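Local coordinates for protein aldehyde dehydrogenase (Trypanosoma brucei, PDB 5NNO) that probably oxidises aldehydes with NAD+ as cofactor, and here holds both NAD and a benzoxaborole-bearing benzaldehyde, at residues R65-D70 / D312-V317; V73-L78 / W127-L132; I247-I252 / D421-A426. All coordinates share one frame; numbering follows the deposited sequence. Where two conformers were deposited one is given.

Contact 1: residues R65-D70 / D312-V317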
# COMPACT_ATOMS: atom_id res chain seq x y z
N ARG A 65 -31.42 7.05 7.01
CA ARG A 65 -31.54 6.09 5.90
C ARG A 65 -32.96 5.52 5.65
O ARG A 65 -33.24 5.06 4.55
CB ARG A 65 -30.55 4.95 6.11
CG ARG A 65 -29.08 5.39 6.17
CD ARG A 65 -28.47 5.59 4.80
NE ARG A 65 -29.18 6.61 4.02
CZ ARG A 65 -30.03 6.37 3.02
NH1 ARG A 65 -30.57 7.40 2.38
NH2 ARG A 65 -30.34 5.12 2.66
N ARG A 66 -33.82 5.57 6.66
CA ARG A 66 -35.09 4.83 6.68
C ARG A 66 -34.86 3.31 6.58
O ARG A 66 -35.67 2.59 6.00
CB ARG A 66 -36.10 5.33 5.62
CG ARG A 66 -37.55 5.25 6.10
CD ARG A 66 -38.58 4.95 5.01
NE ARG A 66 -38.68 6.05 4.07
CZ ARG A 66 -38.69 6.00 2.73
NH1 ARG A 66 -38.60 4.89 2.00
NH2 ARG A 66 -38.78 7.15 2.12
N ARG A 67 -33.76 2.84 7.17
CA ARG A 67 -33.52 1.40 7.31
C ARG A 67 -34.18 0.86 8.57
O ARG A 67 -34.39 1.58 9.54
CB ARG A 67 -32.02 1.07 7.33
CG ARG A 67 -31.44 0.97 5.94
CD ARG A 67 -30.08 0.30 5.90
NE ARG A 67 -29.00 1.27 6.04
CZ ARG A 67 -28.16 1.35 7.07
NH1 ARG A 67 -28.23 0.53 8.13
NH2 ARG A 67 -27.23 2.28 7.07
N HIS A 68 -34.54 -0.41 8.53
CA HIS A 68 -35.24 -1.06 9.62
C HIS A 68 -34.17 -1.49 10.58
O HIS A 68 -33.03 -1.73 10.17
CB HIS A 68 -36.01 -2.29 9.13
CG HIS A 68 -37.10 -2.73 10.06
ND1 HIS A 68 -36.93 -3.73 10.99
CD2 HIS A 68 -38.39 -2.32 10.18
CE1 HIS A 68 -38.06 -3.91 11.66
NE2 HIS A 68 -38.96 -3.06 11.19
N ARG A 69 -34.55 -1.58 11.85
CA ARG A 69 -33.65 -1.95 12.94
C ARG A 69 -32.96 -3.29 12.71
O ARG A 69 -31.78 -3.44 13.01
CB ARG A 69 -34.45 -2.02 14.25
CG ARG A 69 -33.66 -2.26 15.51
CD ARG A 69 -34.63 -2.38 16.69
NE ARG A 69 -33.95 -2.39 17.99
CZ ARG A 69 -33.26 -3.42 18.48
NH1 ARG A 69 -33.13 -4.57 17.81
NH2 ARG A 69 -32.69 -3.31 19.67
N ASP A 70 -33.71 -4.27 12.19
CA ASP A 70 -33.16 -5.59 11.88
C ASP A 70 -32.19 -5.57 10.70
O ASP A 70 -31.23 -6.33 10.70
CB ASP A 70 -34.29 -6.59 11.59
CG ASP A 70 -35.19 -6.82 12.80
OD1 ASP A 70 -35.06 -6.07 13.79
OD2 ASP A 70 -36.03 -7.73 12.73
N ASP A 312 -40.94 -0.31 5.70
CA ASP A 312 -39.68 -1.06 5.85
C ASP A 312 -38.63 -0.80 4.76
O ASP A 312 -37.47 -1.18 4.93
CB ASP A 312 -39.96 -2.57 5.85
CG ASP A 312 -40.78 -3.02 7.04
OD1 ASP A 312 -41.01 -2.23 7.98
OD2 ASP A 312 -41.19 -4.19 7.02
N TYR A 313 -39.05 -0.22 3.64
CA TYR A 313 -38.10 0.05 2.50
C TYR A 313 -37.30 1.35 2.74
O TYR A 313 -37.90 2.36 3.09
CB TYR A 313 -38.88 0.15 1.19
CG TYR A 313 -38.01 0.13 -0.05
CD1 TYR A 313 -37.32 -1.03 -0.44
CD2 TYR A 313 -37.87 1.27 -0.84
CE1 TYR A 313 -36.53 -1.05 -1.58
CE2 TYR A 313 -37.07 1.26 -1.98
CZ TYR A 313 -36.42 0.09 -2.34
OH TYR A 313 -35.65 0.05 -3.45
N PRO A 314 -35.97 1.34 2.52
CA PRO A 314 -35.18 2.58 2.74
C PRO A 314 -35.28 3.61 1.62
O PRO A 314 -35.80 3.30 0.55
CB PRO A 314 -33.73 2.07 2.83
CG PRO A 314 -33.84 0.58 2.91
CD PRO A 314 -35.08 0.22 2.17
N ARG A 315 -34.75 4.82 1.86
CA ARG A 315 -34.87 5.96 0.94
C ARG A 315 -33.60 6.26 0.16
O ARG A 315 -32.52 5.80 0.52
CB ARG A 315 -35.33 7.23 1.66
CG ARG A 315 -34.33 7.87 2.57
CD ARG A 315 -34.74 9.27 2.98
NE ARG A 315 -35.94 9.30 3.83
CZ ARG A 315 -35.97 9.32 5.17
NH1 ARG A 315 -34.85 9.27 5.88
NH2 ARG A 315 -37.14 9.37 5.80
N ILE A 316 -33.74 7.05 -0.91
CA ILE A 316 -32.59 7.58 -1.64
C ILE A 316 -32.09 8.76 -0.82
O ILE A 316 -32.87 9.46 -0.17
CB ILE A 316 -32.94 7.99 -3.10
CG1 ILE A 316 -33.61 6.85 -3.86
CG2 ILE A 316 -31.68 8.42 -3.86
CD1 ILE A 316 -32.90 5.52 -3.77
N VAL A 317 -30.78 8.99 -0.86
CA VAL A 317 -30.12 9.97 0.01
C VAL A 317 -30.63 11.40 -0.22
O VAL A 317 -30.85 12.12 0.75
CB VAL A 317 -28.56 9.88 -0.09
CG1 VAL A 317 -28.04 10.18 -1.51
CG2 VAL A 317 -27.89 10.80 0.93
O HOH W 1 -34.92 -1.56 5.75
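Bends at chi2 (-82°) and chi3 (60°) fold R65 back on itself, and its guanidinium, carried on a CB that points away from 312-317, reaches R315. There NH1 and NH2 grip R315 O end-on, that oxygen lying in the guanidinium plane; this holds for one of two deposited conformers and is less certain. The backbone link is firmer: R315 N donates to R65 O at 3.1 Å and 175°. R66, just past the helix end with positive phi, sends NH1 to Y313 O at 2.8 Å from above the carbonyl plane, while Y313 O lies in the guanidinium plane of R66. R66 and R315 cross at nearly a right angle, each CB over a face of the other's guanidinium; that of R66 sits 4.0 Å above the centre of R315's. E309 forms salt bridges with both, probably offsetting their like charges. A water accepts from H68 N (3.0 Å) and donates to D312 O (2.7 Å). The junction of helices 54-65 and 69-89 is fastened to the loop between helices 304-309 and 319-327, while Y313 packs on strand 346-353 and the H68 ring meets Y477 of the second subunit.

Contact 2: residues V73-L78 / W127-L132; sequences VVMEIL and WNYPLL. With NAD (nicotinamide-adenine-dinucleotide), chain C; 92N (4-[(1-oxidanyl-3~{H}-2,1-benzoxaborol-5-yl)oxy]benzaldehyde), chain D.
The benzaldehyde ring of the ligand lies over one face of Y129, ligand C3 4.3 Å above its centre, while E76 CD lies in plane at the ring's edge. The carboxylate stands across that edge, its plane 83° from that of the ring. M75 comes in obliquely: bends at chi2 and chi3 bring its methyl CE to 3.5 Å from Y129 CZ, while SD lies 3.9 Å from ligand C9. The W127 indole is covered on one face, toward its rim, by N128 CB, and its nitrogen edge meets the NAD pyrophosphate; the modelled NE1 to O2N separation is too short to be taken literally.

E76 ties the helix 69-89 to the backbone of 127-132. Extended beyond CG, its side chain delivers OE1 to L132 N at 2.9 Å, nearly along the C-O direction and at 158°, and to L131 N only weakly. OE2 forms a salt bridge with R67, which also donates to N128 O. On the apolar flank, L132 CB lies 3.7 Å from E76 CG, and L132 CD2 lies 3.7 Å from ligand O1. Y129 OH is hydrogen-bonded to T258.

The carboxylate is buried but compensated: an arginine and the N-H groups at the start of helix 132-143 probably favour its ionised form. The same segment faces NAD through W127 and N128 and the benzaldehyde ligand through Y129 and, at its ether oxygen, L132. In aldehyde dehydrogenases an asparagine at this place typically belongs to the oxyanion hole; here N128 ND2, hydrogen-bonded to Q257 O, is 3.7 Å from ligand O, and the backbone N of S259, a residue changed in this structure at the predicted active-site position, hydrogen-bonds the ligand, consistent with a substrate-like pose.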
# COMPACT_ATOMS: atom_id res chain seq x y z
N VAL A 73 -29.07 -3.99 12.36
CA VAL A 73 -28.43 -5.01 13.22
C VAL A 73 -27.55 -6.00 12.42
O VAL A 73 -26.37 -6.22 12.76
CB VAL A 73 -29.48 -5.80 14.05
CG1 VAL A 73 -28.92 -7.11 14.60
CG2 VAL A 73 -30.02 -4.97 15.20
N VAL A 74 -28.12 -6.59 11.37
CA VAL A 74 -27.38 -7.51 10.50
C VAL A 74 -26.21 -6.83 9.76
O VAL A 74 -25.12 -7.41 9.69
CB VAL A 74 -28.33 -8.22 9.49
CG1 VAL A 74 -27.55 -9.01 8.43
CG2 VAL A 74 -29.26 -9.17 10.23
N MET A 75 -26.43 -5.64 9.20
CA MET A 75 -25.45 -4.98 8.32
C MET A 75 -24.35 -4.14 9.02
O MET A 75 -23.31 -3.88 8.43
CB MET A 75 -26.17 -4.06 7.31
CG MET A 75 -27.19 -4.75 6.43
SD MET A 75 -26.49 -5.76 5.12
CE MET A 75 -26.00 -4.50 3.98
N GLU A 76 -24.60 -3.70 10.26
CA GLU A 76 -23.73 -2.72 10.96
C GLU A 76 -23.45 -3.11 12.40
O GLU A 76 -22.30 -3.29 12.77
CB GLU A 76 -24.33 -1.30 10.93
CG GLU A 76 -24.56 -0.76 9.52
CD GLU A 76 -24.68 0.75 9.48
OE1 GLU A 76 -23.69 1.41 9.81
OE2 GLU A 76 -25.75 1.26 9.11
N ILE A 77 -24.49 -3.26 13.21
CA ILE A 77 -24.29 -3.54 14.63
C ILE A 77 -23.52 -4.84 14.88
O ILE A 77 -22.52 -4.79 15.57
CB ILE A 77 -25.61 -3.56 15.44
CG1 ILE A 77 -26.39 -2.24 15.30
CG2 ILE A 77 -25.33 -3.85 16.92
CD1 ILE A 77 -25.69 -1.02 15.86
N LEU A 78 -23.96 -5.97 14.34
CA LEU A 78 -23.31 -7.25 14.64
C LEU A 78 -21.94 -7.43 14.01
O LEU A 78 -21.08 -8.02 14.64
CB LEU A 78 -24.18 -8.46 14.28
CG LEU A 78 -25.44 -8.73 15.09
CD1 LEU A 78 -26.16 -9.89 14.42
CD2 LEU A 78 -25.12 -9.05 16.53
N TRP A 127 -21.96 7.89 3.97
CA TRP A 127 -23.33 7.99 4.50
C TRP A 127 -24.16 6.72 4.53
O TRP A 127 -24.97 6.58 5.42
CB TRP A 127 -24.09 9.13 3.81
CG TRP A 127 -24.11 9.03 2.35
CD1 TRP A 127 -23.26 9.65 1.49
CD2 TRP A 127 -25.02 8.27 1.57
NE1 TRP A 127 -23.58 9.31 0.20
CE2 TRP A 127 -24.67 8.47 0.21
CE3 TRP A 127 -26.09 7.43 1.87
CZ2 TRP A 127 -25.36 7.85 -0.85
CZ3 TRP A 127 -26.77 6.81 0.83
CH2 TRP A 127 -26.40 7.03 -0.52
N ASN A 128 -23.92 5.78 3.63
CA ASN A 128 -24.87 4.65 3.41
C ASN A 128 -24.97 3.58 4.53
O ASN A 128 -26.04 2.95 4.72
CB ASN A 128 -24.64 3.99 2.05
CG ASN A 128 -23.27 3.37 1.90
OD1 ASN A 128 -22.30 3.85 2.48
ND2 ASN A 128 -23.18 2.30 1.10
N TYR A 129 -23.85 3.36 5.22
CA TYR A 129 -23.79 2.58 6.43
C TYR A 129 -22.91 3.39 7.37
O TYR A 129 -21.71 3.12 7.51
CB TYR A 129 -23.19 1.21 6.14
CG TYR A 129 -24.06 0.41 5.21
CD1 TYR A 129 -25.14 -0.36 5.69
CD2 TYR A 129 -23.87 0.46 3.84
CE1 TYR A 129 -25.96 -1.07 4.84
CE2 TYR A 129 -24.67 -0.26 2.97
CZ TYR A 129 -25.72 -1.02 3.47
OH TYR A 129 -26.52 -1.73 2.60
N PRO A 130 -23.50 4.41 8.02
CA PRO A 130 -22.70 5.46 8.64
C PRO A 130 -21.91 5.07 9.88
O PRO A 130 -20.80 5.61 10.08
CB PRO A 130 -23.71 6.57 8.95
CG PRO A 130 -25.07 5.90 8.94
CD PRO A 130 -24.95 4.63 8.18
N LEU A 131 -22.44 4.16 10.71
CA LEU A 131 -21.69 3.68 11.88
C LEU A 131 -20.58 2.68 11.51
O LEU A 131 -19.39 2.91 11.79
CB LEU A 131 -22.63 3.08 12.93
CG LEU A 131 -22.03 2.92 14.34
CD1 LEU A 131 -21.65 4.26 14.92
CD2 LEU A 131 -23.02 2.24 15.27
N LEU A 132 -20.97 1.57 10.88
CA LEU A 132 -20.07 0.55 10.37
C LEU A 132 -18.85 1.11 9.63
O LEU A 132 -17.73 0.65 9.84
CB LEU A 132 -20.83 -0.39 9.43
CG LEU A 132 -19.99 -1.40 8.61
CD1 LEU A 132 -19.84 -2.71 9.33
CD2 LEU A 132 -20.56 -1.63 7.23
PA NAD C . -19.30 10.98 -0.68
O1A NAD C . -19.34 11.93 -1.87
O2A NAD C . -20.28 11.09 0.48
O5B NAD C . -17.80 11.06 -0.09
C5B NAD C . -17.40 10.45 1.14
C4B NAD C . -16.67 11.43 2.06
O4B NAD C . -15.90 12.35 1.26
C3B NAD C . -17.59 12.26 2.96
O3B NAD C . -17.16 12.20 4.33
C2B NAD C . -17.49 13.68 2.44
O2B NAD C . -17.52 14.64 3.50
C1B NAD C . -16.15 13.68 1.71
N9A NAD C . -16.06 14.63 0.58
C8A NAD C . -16.98 14.92 -0.38
N7A NAD C . -16.50 15.88 -1.23
C5A NAD C . -15.26 16.20 -0.81
C6A NAD C . -14.18 17.11 -1.24
N6A NAD C . -14.36 17.89 -2.31
N1A NAD C . -13.03 17.15 -0.53
C2A NAD C . -12.84 16.37 0.55
N3A NAD C . -13.78 15.52 0.99
C4A NAD C . -14.98 15.38 0.37
O3 NAD C . -19.44 9.50 -1.29
PN NAD C . -20.72 9.17 -2.20
O1N NAD C . -20.53 9.76 -3.58
O2N NAD C . -21.97 9.54 -1.45
O5D NAD C . -20.55 7.57 -2.33
C5D NAD C . -19.72 7.18 -3.41
C4D NAD C . -19.17 5.78 -3.36
O4D NAD C . -18.79 5.29 -2.07
C3D NAD C . -20.18 4.80 -3.88
O3D NAD C . -20.09 4.80 -5.30
C2D NAD C . -19.75 3.50 -3.23
O2D NAD C . -19.39 2.55 -4.22
C1D NAD C . -18.57 3.90 -2.32
N1N NAD C . -18.55 3.08 -1.11
C2N NAD C . -17.58 2.16 -0.94
C3N NAD C . -17.57 1.34 0.20
C7N NAD C . -16.51 0.29 0.45
O7N NAD C . -16.21 0.04 1.60
N7N NAD C . -15.93 -0.34 -0.57
C4N NAD C . -18.57 1.50 1.15
C5N NAD C . -19.55 2.46 0.95
C6N NAD C . -19.52 3.24 -0.20
C9 92N D . -24.22 -8.88 4.75
C7 92N D . -21.66 -8.18 7.33
C3 92N D . -22.14 -3.64 4.07
C4 92N D . -21.03 -4.27 4.60
C5 92N D . -21.63 -6.25 5.92
C6 92N D . -21.15 -6.93 7.02
C1 92N D . -20.75 -2.53 2.42
C2 92N D . -22.00 -2.77 2.99
C11 92N D . -22.62 -6.82 5.12
C12 92N D . -19.78 -4.06 4.03
O 92N D . -21.47 -0.96 0.76
C 92N D . -20.59 -1.59 1.30
C13 92N D . -19.64 -3.20 2.95
O1 92N D . -21.10 -4.97 5.80
C10 92N D . -23.15 -8.08 5.43
C8 92N D . -22.66 -8.77 6.55
O3 92N D . -24.34 -10.11 5.51
B 92N D . -23.45 -10.11 6.58
O2 92N D . -23.33 -11.15 7.43

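Contact 3: residues I247-I252 / D421-A426. With 92N (4-[(1-oxidanyl-3~{H}-2,1-benzoxaborol-5-yl)oxy]benzaldehyde), chain D.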
# COMPACT_ATOMS: atom_id res chain seq x y z
N ILE A 247 -29.88 -12.30 -5.18
CA ILE A 247 -29.63 -11.09 -5.97
C ILE A 247 -30.58 -9.97 -5.61
O ILE A 247 -30.17 -8.81 -5.60
CB ILE A 247 -29.62 -11.33 -7.50
CG1 ILE A 247 -28.30 -12.01 -7.90
CG2 ILE A 247 -29.76 -10.04 -8.30
CD1 ILE A 247 -28.47 -12.87 -9.12
N MET A 248 -31.83 -10.29 -5.31
CA MET A 248 -32.83 -9.27 -4.97
C MET A 248 -32.64 -8.75 -3.54
O MET A 248 -32.87 -7.58 -3.27
CB MET A 248 -34.25 -9.82 -5.16
CG MET A 248 -35.38 -8.81 -4.94
SD MET A 248 -35.20 -7.26 -5.86
CE MET A 248 -35.26 -7.91 -7.54
N TRP A 249 -32.26 -9.63 -2.63
CA TRP A 249 -31.87 -9.21 -1.28
C TRP A 249 -30.73 -8.19 -1.33
O TRP A 249 -30.81 -7.12 -0.70
CB TRP A 249 -31.43 -10.42 -0.43
CG TRP A 249 -30.80 -10.01 0.86
CD1 TRP A 249 -31.42 -9.45 1.94
CD2 TRP A 249 -29.39 -10.06 1.19
NE1 TRP A 249 -30.50 -9.17 2.92
CE2 TRP A 249 -29.25 -9.53 2.49
CE3 TRP A 249 -28.24 -10.50 0.51
CZ2 TRP A 249 -28.03 -9.45 3.13
CZ3 TRP A 249 -27.02 -10.42 1.15
CH2 TRP A 249 -26.92 -9.89 2.45
N GLY A 250 -29.67 -8.54 -2.07
CA GLY A 250 -28.47 -7.70 -2.19
C GLY A 250 -28.70 -6.32 -2.77
O GLY A 250 -27.90 -5.41 -2.50
N LYS A 251 -29.76 -6.17 -3.55
CA LYS A 251 -30.23 -4.90 -4.12
C LYS A 251 -31.24 -4.15 -3.26
O LYS A 251 -31.20 -2.92 -3.20
CB LYS A 251 -30.88 -5.16 -5.50
CG LYS A 251 -31.12 -3.91 -6.34
CD LYS A 251 -29.81 -3.21 -6.66
CE LYS A 251 -29.81 -2.64 -8.06
NZ LYS A 251 -28.48 -2.16 -8.44
N ILE A 252 -32.18 -4.87 -2.64
CA ILE A 252 -33.23 -4.24 -1.82
C ILE A 252 -32.62 -3.48 -0.65
O ILE A 252 -33.02 -2.34 -0.37
CB ILE A 252 -34.32 -5.27 -1.33
CG1 ILE A 252 -35.33 -5.50 -2.45
CG2 ILE A 252 -35.05 -4.77 -0.09
CD1 ILE A 252 -36.30 -6.65 -2.23
N ASP A 421 -23.67 -16.35 -4.32
CA ASP A 421 -24.32 -15.40 -3.40
C ASP A 421 -23.80 -13.98 -3.69
O ASP A 421 -22.99 -13.80 -4.60
CB ASP A 421 -24.03 -15.80 -1.95
CG ASP A 421 -25.20 -15.54 -0.99
OD1 ASP A 421 -25.99 -14.58 -1.20
OD2 ASP A 421 -25.31 -16.29 -0.01
N VAL A 422 -24.28 -12.98 -2.95
CA VAL A 422 -23.80 -11.59 -3.05
C VAL A 422 -23.60 -10.96 -1.67
O VAL A 422 -24.24 -11.37 -0.71
CB VAL A 422 -24.75 -10.67 -3.88
CG1 VAL A 422 -24.96 -11.24 -5.27
CG2 VAL A 422 -26.09 -10.46 -3.19
N VAL A 423 -22.68 -9.98 -1.57
CA VAL A 423 -22.55 -9.09 -0.41
C VAL A 423 -21.86 -9.75 0.79
O VAL A 423 -20.94 -9.18 1.33
CB VAL A 423 -23.90 -8.43 -0.02
CG1 VAL A 423 -23.75 -7.45 1.15
CG2 VAL A 423 -24.48 -7.68 -1.22
N VAL A 424 -22.28 -10.95 1.19
CA VAL A 424 -21.84 -11.59 2.46
C VAL A 424 -20.34 -11.81 2.66
O VAL A 424 -19.91 -11.99 3.81
CB VAL A 424 -22.49 -12.96 2.69
CG1 VAL A 424 -23.98 -12.81 2.94
CG2 VAL A 424 -22.18 -13.92 1.54
N HIS A 425 -19.56 -11.84 1.58
CA HIS A 425 -18.10 -11.92 1.69
C HIS A 425 -17.55 -10.79 2.56
O HIS A 425 -16.60 -10.98 3.30
CB HIS A 425 -17.43 -11.90 0.31
CG HIS A 425 -17.52 -10.58 -0.40
ND1 HIS A 425 -18.68 -10.11 -0.95
CD2 HIS A 425 -16.57 -9.64 -0.65
CE1 HIS A 425 -18.46 -8.93 -1.51
NE2 HIS A 425 -17.18 -8.63 -1.35
N ALA A 426 -18.18 -9.62 2.45
CA ALA A 426 -17.84 -8.42 3.20
C ALA A 426 -17.91 -8.57 4.72
O ALA A 426 -17.19 -7.88 5.45
CB ALA A 426 -18.71 -7.26 2.75
C9 92N D . -24.22 -8.88 4.75
C7 92N D . -21.66 -8.18 7.33
C3 92N D . -22.14 -3.64 4.07
C4 92N D . -21.03 -4.27 4.60
C5 92N D . -21.63 -6.25 5.92
C6 92N D . -21.15 -6.93 7.02
C1 92N D . -20.75 -2.53 2.42
C2 92N D . -22.00 -2.77 2.99
C11 92N D . -22.62 -6.82 5.12
C12 92N D . -19.78 -4.06 4.03
O 92N D . -21.47 -0.96 0.76
C 92N D . -20.59 -1.59 1.30
C13 92N D . -19.64 -3.20 2.95
O1 92N D . -21.10 -4.97 5.80
C10 92N D . -23.15 -8.08 5.43
C8 92N D . -22.66 -8.77 6.55
O3 92N D . -24.34 -10.11 5.51
B 92N D . -23.45 -10.11 6.58
O2 92N D . -23.33 -11.15 7.43
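W249 and G250, from helix 240-252, meet V422 and V423 in the catalytic domain of the aldehyde dehydrogenase fold, where the loop leaving strand 416-419 makes a classic gamma turn. The evidence for the turn is the positive phi of V423 (77°) and the bond from V424 N to V422 O at 2.8 Å. Packing is tight beside the glycine and at the CZ3 corner of the indole. G250 presents only its backbone, and V422 CG2 settles 3.8 Å from G250 CA while V423 CG2 lies 4.1 Å from the same atom. At the indole edge V422 O lies in plane, 3.5 Å from W249 CZ3. V423 directs CG2 at the helix because that methyl is anti to its own carbonyl carbon, leaving CG1 to face ligand C9.

The looser part lies at the two ends: I247 CG1 stands 4.3 Å from V422 CG1, and W249 CH2 4.2 Å from V424 CG1, apolar touches at the limit of contact. No hydrogen bond crosses between the two segments anywhere. Even the looser part is not solvent-exposed: W249 lies edge-on to the ligand, with CH2 3.7 Å from C9 of its oxaborole ring system, and the second subunit adds R473 as a cation-pi partner and F474 edge-to-face. With V423, V424 and A426, W249 therefore lines the pocket that holds the benzoxaborole. D421 OD2 forms a salt bridge with R473 of the second subunit, whereas D421 OD1 accepts V422 N at 2.9 Å, on its anti side and 21° out of the carboxylate plane.

In the fold
From the N terminus the chain first passes 65-70, then 73-78. Contact 2 closes early, after a loop of 48 residues that includes strand 110-124, and joins helix 69-89 to the loop after that strand. Contact 1 closes only at 312-317, so contact 2 falls within its span; it joins the junction of helices 54-65 and 69-89 to the loop before helix 319-327. Contact 3 opens inside that span but closes beyond it, joining helix 240-252 to the loop after strand 416-419; contacts 1 and 3 therefore cross, while 2 and 3 follow in series. R67 joins contacts 1 and 2 physically. Contacts 2 and 3 do not touch yet both meet the ligand, and all three reach the second subunit.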